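Local coordinates for methyltransferase domain-containing protein (Serratia marcescens, PDB 7CLU) that probably transfers a methyl group from S-adenosyl-L-methionine to an oxygen of a precursor on the prodigiosin synthetic pathway, at residues L246-R259 with I303-A317. Sequence-based numbering, arbitrary orientation.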
loop_
_atom_site.group_PDB
_atom_site.type_symbol
_atom_site.label_atom_id
_atom_site.label_comp_id
_atom_site.label_asym_id
_atom_site.label_seq_id
_atom_site.Cartn_x
_atom_site.Cartn_y
_atom_site.Cartn_z
ATOM N N LEU A 246 -16.957 -7.920 -17.067
ATOM C CA LEU A 246 -17.910 -8.650 -16.244
ATOM C C LEU A 246 -17.617 -8.447 -14.765
ATOM O O LEU A 246 -18.536 -8.225 -13.966
ATOM C CB LEU A 246 -17.877 -10.137 -16.597
ATOM C CG LEU A 246 -18.290 -10.485 -18.038
ATOM C CD1 LEU A 246 -18.109 -11.970 -18.341
ATOM C CD2 LEU A 246 -19.736 -10.063 -18.299
ATOM N N HIS A 247 -16.340 -8.501 -14.385
ATOM C CA HIS A 247 -15.981 -8.389 -12.976
ATOM C C HIS A 247 -16.272 -7.015 -12.391
ATOM O O HIS A 247 -16.091 -6.835 -11.185
ATOM C CB HIS A 247 -14.505 -8.736 -12.784
ATOM C CG HIS A 247 -13.565 -7.705 -13.317
ATOM N ND1 HIS A 247 -12.373 -7.391 -12.698
ATOM C CD2 HIS A 247 -13.631 -6.927 -14.423
ATOM C CE1 HIS A 247 -11.753 -6.454 -13.393
ATOM N NE2 HIS A 247 -12.499 -6.152 -14.442
ATOM N N ASP A 248 -16.696 -6.047 -13.196
ATOM C CA ASP A 248 -17.107 -4.759 -12.661
ATOM C C ASP A 248 -18.495 -4.808 -12.036
ATOM O O ASP A 248 -18.868 -3.863 -11.336
ATOM C CB ASP A 248 -17.084 -3.694 -13.769
ATOM C CG ASP A 248 -15.706 -3.516 -14.376
ATOM O OD1 ASP A 248 -14.708 -3.781 -13.681
ATOM O OD2 ASP A 248 -15.620 -3.111 -15.550
ATOM N N TYR A 249 -19.247 -5.890 -12.256
ATOM C CA TYR A 249 -20.653 -5.973 -11.885
ATOM C C TYR A 249 -20.927 -7.208 -11.038
ATOM O O TYR A 249 -20.200 -8.204 -11.081
ATOM C CB TYR A 249 -21.546 -5.998 -13.134
ATOM C CG TYR A 249 -21.344 -4.770 -13.981
ATOM C CD1 TYR A 249 -21.920 -3.553 -13.623
ATOM C CD2 TYR A 249 -20.527 -4.807 -15.104
ATOM C CE1 TYR A 249 -21.711 -2.417 -14.382
ATOM C CE2 TYR A 249 -20.311 -3.679 -15.864
ATOM C CZ TYR A 249 -20.902 -2.486 -15.496
ATOM O OH TYR A 249 -20.685 -1.361 -16.254
ATOM N N ALA A 250 -22.002 -7.127 -10.261
ATOM C CA ALA A 250 -22.466 -8.290 -9.530
ATOM C C ALA A 250 -22.826 -9.406 -10.511
ATOM O O ALA A 250 -23.199 -9.142 -11.662
ATOM C CB ALA A 250 -23.681 -7.940 -8.667
ATOM N N PRO A 251 -22.713 -10.660 -10.078
ATOM C CA PRO A 251 -23.086 -11.791 -10.950
ATOM C C PRO A 251 -24.460 -11.671 -11.590
ATOM O O PRO A 251 -24.613 -12.010 -12.775
ATOM C CB PRO A 251 -23.012 -12.985 -9.989
ATOM C CG PRO A 251 -21.936 -12.592 -9.023
ATOM C CD PRO A 251 -22.099 -11.108 -8.816
ATOM N N GLU A 252 -25.466 -11.209 -10.835
ATOM C CA GLU A 252 -26.805 -11.057 -11.396
ATOM C C GLU A 252 -26.809 -10.050 -12.539
ATOM O O GLU A 252 -27.482 -10.255 -13.555
ATOM C CB GLU A 252 -27.794 -10.642 -10.294
ATOM C CG GLU A 252 -27.582 -11.348 -8.944
ATOM C CD GLU A 252 -26.382 -10.804 -8.147
ATOM O OE1 GLU A 252 -26.342 -9.589 -7.884
ATOM O OE2 GLU A 252 -25.479 -11.591 -7.785
ATOM N N THR A 253 -26.049 -8.961 -12.401
ATOM C CA THR A 253 -25.901 -8.023 -13.511
ATOM C C THR A 253 -25.081 -8.635 -14.639
ATOM O O THR A 253 -25.351 -8.391 -15.826
ATOM C CB THR A 253 -25.249 -6.738 -13.007
ATOM O OG1 THR A 253 -26.063 -6.185 -11.961
ATOM C CG2 THR A 253 -25.069 -5.718 -14.145
ATOM N N GLN A 254 -24.061 -9.419 -14.294
ATOM C CA GLN A 254 -23.312 -10.118 -15.332
ATOM C C GLN A 254 -24.247 -10.973 -16.176
ATOM O O GLN A 254 -24.141 -11.002 -17.409
ATOM C CB GLN A 254 -22.218 -10.979 -14.708
ATOM C CG GLN A 254 -21.169 -10.210 -13.926
ATOM C CD GLN A 254 -20.041 -11.114 -13.488
ATOM O OE1 GLN A 254 -19.790 -12.157 -14.107
ATOM N NE2 GLN A 254 -19.339 -10.722 -12.415
ATOM N N LEU A 255 -25.187 -11.651 -15.521
ATOM C CA LEU A 255 -26.161 -12.468 -16.237
ATOM C C LEU A 255 -26.992 -11.618 -17.194
ATOM O O LEU A 255 -27.264 -12.032 -18.328
ATOM C CB LEU A 255 -27.056 -13.184 -15.228
ATOM C CG LEU A 255 -27.387 -14.656 -15.397
ATOM C CD1 LEU A 255 -26.100 -15.483 -15.416
ATOM C CD2 LEU A 255 -28.304 -15.099 -14.267
ATOM N N THR A 256 -27.398 -10.423 -16.753
ATOM C CA THR A 256 -28.200 -9.549 -17.606
ATOM C C THR A 256 -27.414 -9.119 -18.840
ATOM O O THR A 256 -27.919 -9.180 -19.970
ATOM C CB THR A 256 -28.662 -8.324 -16.816
ATOM O OG1 THR A 256 -29.564 -8.731 -15.779
ATOM C CG2 THR A 256 -29.336 -7.338 -17.735
ATOM N N ILE A 257 -26.170 -8.674 -18.635
ATOM C CA ILE A 257 -25.295 -8.307 -19.748
ATOM C C ILE A 257 -25.154 -9.470 -20.724
ATOM O O ILE A 257 -25.268 -9.299 -21.945
ATOM C CB ILE A 257 -23.919 -7.871 -19.211
ATOM C CG1 ILE A 257 -24.010 -6.511 -18.512
ATOM C CG2 ILE A 257 -22.921 -7.850 -20.327
ATOM C CD1 ILE A 257 -22.940 -6.293 -17.459
ATOM N N LEU A 258 -24.888 -10.669 -20.198
ATOM C CA LEU A 258 -24.619 -11.817 -21.051
ATOM C C LEU A 258 -25.875 -12.250 -21.798
ATOM O O LEU A 258 -25.811 -12.619 -22.978
ATOM C CB LEU A 258 -24.079 -12.975 -20.221
ATOM C CG LEU A 258 -22.658 -12.907 -19.632
ATOM C CD1 LEU A 258 -22.490 -14.047 -18.649
ATOM C CD2 LEU A 258 -21.606 -12.990 -20.741
ATOM N N ARG A 259 -27.021 -12.224 -21.116
ATOM C CA ARG A 259 -28.285 -12.497 -21.788
ATOM C C ARG A 259 -28.582 -11.426 -22.830
ATOM O O ARG A 259 -29.092 -11.727 -23.914
ATOM C CB ARG A 259 -29.412 -12.592 -20.755
ATOM C CG ARG A 259 -29.406 -13.887 -19.945
ATOM C CD ARG A 259 -30.781 -14.185 -19.331
ATOM N NE ARG A 259 -31.092 -13.268 -18.243
ATOM C CZ ARG A 259 -31.031 -13.596 -16.955
ATOM N NH1 ARG A 259 -30.681 -14.829 -16.609
ATOM N NH2 ARG A 259 -31.328 -12.696 -16.015
ATOM N N ILE A 303 -16.797 -8.119 -8.420
ATOM C CA ILE A 303 -16.180 -9.275 -7.783
ATOM C C ILE A 303 -15.408 -10.047 -8.856
ATOM O O ILE A 303 -15.736 -9.966 -10.042
ATOM C CB ILE A 303 -17.245 -10.158 -7.112
ATOM C CG1 ILE A 303 -16.610 -11.201 -6.188
ATOM C CG2 ILE A 303 -18.127 -10.854 -8.163
ATOM C CD1 ILE A 303 -17.510 -11.618 -4.999
ATOM N N GLU A 304 -14.355 -10.757 -8.463
ATOM C CA GLU A 304 -13.691 -11.699 -9.345
ATOM C C GLU A 304 -14.297 -13.084 -9.125
ATOM O O GLU A 304 -14.832 -13.383 -8.047
ATOM C CB GLU A 304 -12.175 -11.710 -9.097
ATOM C CG GLU A 304 -11.507 -10.318 -9.183
ATOM C CD GLU A 304 -11.607 -9.707 -10.577
ATOM O OE1 GLU A 304 -11.706 -10.474 -11.561
ATOM O OE2 GLU A 304 -11.595 -8.460 -10.689
ATOM N N SER A 305 -14.254 -13.911 -10.170
ATOM C CA SER A 305 -14.861 -15.235 -10.155
ATOM C C SER A 305 -13.893 -16.264 -10.732
ATOM O O SER A 305 -12.940 -15.929 -11.439
ATOM C CB SER A 305 -16.174 -15.259 -10.949
ATOM O OG SER A 305 -17.016 -14.168 -10.613
ATOM N N SER A 306 -14.147 -17.534 -10.420
ATOM C CA SER A 306 -13.392 -18.609 -11.041
ATOM C C SER A 306 -13.812 -18.774 -12.502
ATOM O O SER A 306 -14.860 -18.285 -12.935
ATOM C CB SER A 306 -13.593 -19.921 -10.276
ATOM O OG SER A 306 -14.954 -20.286 -10.245
ATOM N N ALA A 307 -12.952 -19.449 -13.271
ATOM C CA ALA A 307 -13.310 -19.833 -14.633
ATOM C C ALA A 307 -14.643 -20.574 -14.655
ATOM O O ALA A 307 -15.539 -20.246 -15.443
ATOM C CB ALA A 307 -12.204 -20.695 -15.242
ATOM N N GLN A 308 -14.801 -21.562 -13.770
ATOM C CA GLN A 308 -16.039 -22.339 -13.744
ATOM C C GLN A 308 -17.243 -21.452 -13.474
ATOM O O GLN A 308 -18.312 -21.637 -14.075
ATOM C CB GLN A 308 -15.951 -23.443 -12.689
ATOM C CG GLN A 308 -17.055 -24.484 -12.816
ATOM C CD GLN A 308 -16.929 -25.293 -14.100
ATOM O OE1 GLN A 308 -15.831 -25.680 -14.496
ATOM N NE2 GLN A 308 -18.049 -25.514 -14.773
ATOM N N GLU A 309 -17.092 -20.483 -12.564
ATOM C CA GLU A 309 -18.193 -19.573 -12.289
ATOM C C GLU A 309 -18.573 -18.784 -13.535
ATOM O O GLU A 309 -19.759 -18.545 -13.785
ATOM C CB GLU A 309 -17.829 -18.639 -11.133
ATOM C CG GLU A 309 -18.117 -19.246 -9.772
ATOM C CD GLU A 309 -17.472 -18.480 -8.623
ATOM O OE1 GLU A 309 -16.565 -17.657 -8.880
ATOM O OE2 GLU A 309 -17.871 -18.714 -7.460
ATOM N N TYR A 310 -17.582 -18.380 -14.339
ATOM C CA TYR A 310 -17.901 -17.713 -15.597
ATOM C C TYR A 310 -18.564 -18.677 -16.576
ATOM O O TYR A 310 -19.520 -18.306 -17.270
ATOM C CB TYR A 310 -16.639 -17.107 -16.213
ATOM C CG TYR A 310 -16.156 -15.822 -15.554
ATOM C CD1 TYR A 310 -17.017 -14.749 -15.339
ATOM C CD2 TYR A 310 -14.812 -15.674 -15.184
ATOM C CE1 TYR A 310 -16.560 -13.556 -14.729
ATOM C CE2 TYR A 310 -14.343 -14.499 -14.601
ATOM C CZ TYR A 310 -15.216 -13.449 -14.384
ATOM O OH TYR A 310 -14.731 -12.307 -13.801
ATOM N N LEU A 311 -18.074 -19.917 -16.649
ATOM C CA LEU A 311 -18.723 -20.909 -17.500
ATOM C C LEU A 311 -20.186 -21.074 -17.118
ATOM O O LEU A 311 -21.063 -21.081 -17.992
ATOM C CB LEU A 311 -17.997 -22.250 -17.409
ATOM C CG LEU A 311 -16.611 -22.326 -18.047
ATOM C CD1 LEU A 311 -15.995 -23.710 -17.886
ATOM C CD2 LEU A 311 -16.681 -21.935 -19.512
ATOM N N ASP A 312 -20.468 -21.177 -15.809
ATOM C CA ASP A 312 -21.842 -21.332 -15.345
ATOM C C ASP A 312 -22.709 -20.166 -15.794
ATOM O O ASP A 312 -23.861 -20.362 -16.205
ATOM C CB ASP A 312 -21.877 -21.453 -13.818
ATOM C CG ASP A 312 -21.219 -22.727 -13.306
ATOM O OD1 ASP A 312 -21.054 -23.685 -14.092
ATOM O OD2 ASP A 312 -20.863 -22.769 -12.105
ATOM N N ARG A 313 -22.172 -18.943 -15.731
ATOM C CA ARG A 313 -22.951 -17.777 -16.131
ATOM C C ARG A 313 -23.169 -17.741 -17.636
ATOM O O ARG A 313 -24.242 -17.333 -18.098
ATOM C CB ARG A 313 -22.272 -16.491 -15.643
ATOM C CG ARG A 313 -22.420 -16.305 -14.159
ATOM C CD ARG A 313 -21.726 -15.068 -13.586
ATOM N NE ARG A 313 -21.453 -15.327 -12.174
ATOM C CZ ARG A 313 -20.343 -14.966 -11.554
ATOM N NH1 ARG A 313 -19.403 -14.302 -12.220
ATOM N NH2 ARG A 313 -20.177 -15.267 -10.275
ATOM N N PHE A 314 -22.166 -18.153 -18.422
ATOM C CA PHE A 314 -22.368 -18.274 -19.863
ATOM C C PHE A 314 -23.536 -19.213 -20.170
ATOM O O PHE A 314 -24.444 -18.867 -20.937
ATOM C CB PHE A 314 -21.087 -18.768 -20.545
ATOM C CG PHE A 314 -20.199 -17.663 -21.063
ATOM C CD1 PHE A 314 -19.818 -16.606 -20.235
ATOM C CD2 PHE A 314 -19.743 -17.679 -22.375
ATOM C CE1 PHE A 314 -18.984 -15.588 -20.712
ATOM C CE2 PHE A 314 -18.913 -16.673 -22.867
ATOM C CZ PHE A 314 -18.524 -15.624 -22.039
ATOM N N ARG A 315 -23.536 -20.402 -19.559
ATOM C CA ARG A 315 -24.589 -21.377 -19.833
ATOM C C ARG A 315 -25.948 -20.848 -19.397
ATOM O O ARG A 315 -26.919 -20.903 -20.164
ATOM C CB ARG A 315 -24.269 -22.705 -19.144
ATOM C CG ARG A 315 -22.886 -23.222 -19.489
ATOM C CD ARG A 315 -22.579 -24.574 -18.872
ATOM N NE ARG A 315 -21.641 -25.293 -19.722
ATOM C CZ ARG A 315 -20.459 -25.762 -19.334
ATOM N NH1 ARG A 315 -20.048 -25.615 -18.075
ATOM N NH2 ARG A 315 -19.687 -26.388 -20.217
ATOM N N LEU A 316 -26.028 -20.305 -18.173
ATOM C CA LEU A 316 -27.282 -19.738 -17.678
ATOM C C LEU A 316 -27.815 -18.651 -18.601
ATOM O O LEU A 316 -29.034 -18.444 -18.679
ATOM C CB LEU A 316 -27.084 -19.167 -16.269
ATOM C CG LEU A 316 -27.403 -20.057 -15.071
ATOM C CD1 LEU A 316 -27.378 -19.231 -13.786
ATOM C CD2 LEU A 316 -28.757 -20.741 -15.248
ATOM N N ALA A 317 -26.925 -17.945 -19.299
ATOM C CA ALA A 317 -27.327 -16.906 -20.234
ATOM C C ALA A 317 -27.705 -17.457 -21.599
ATOM O O ALA A 317 -28.118 -16.674 -22.463
ATOM C CB ALA A 317 -26.209 -15.865 -20.384
HETATM O O HOH W 1 -16.655 -11.790 -11.714
#
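H247, the predicted proton acceptor, directs ND1 at E304 OE2 in a His-carboxylate hydrogen bond, modelled at a doubtfully short 2.4 Å, with ring and carboxylate planes 58° apart. A bend at chi2 (-64°) folds the E304 side chain back alongside the imidazole, while I303 N donates to H247 O at 3.1 Å. Next to this pair a water joins the segments: it donates to I303 O, accepts from Q254 NE2 and also bonds S305 OG and Y310 OH. The Q254 amide is held at both ends, NE2 meeting Y249 O in the amide plane (3.0 Å) and OE1 taking a weak bond from R313 NH1. P251 lies over one guanidinium face of R313, whose edge meets S305 OG in plane (NH1 to OG 2.9 Å). Farther along, L258 inserts CD2 against F314 CE1 (3.7 Å) and rests CB on A317 CB (3.6 Å); L255 CD1 reaches L316 CB. In the second shell, E275 accepts from the H247 backbone N and W244 stacks on its ring. The axes of helices 251-259 and 307-316 approach to 9.3 Å and cross at -49° in the Rossmann-like methyltransferase domain, with L258 and F314 packed on strand 270-275, E304 and H247 against helix 286-298, and F314 also touching strand 322-326.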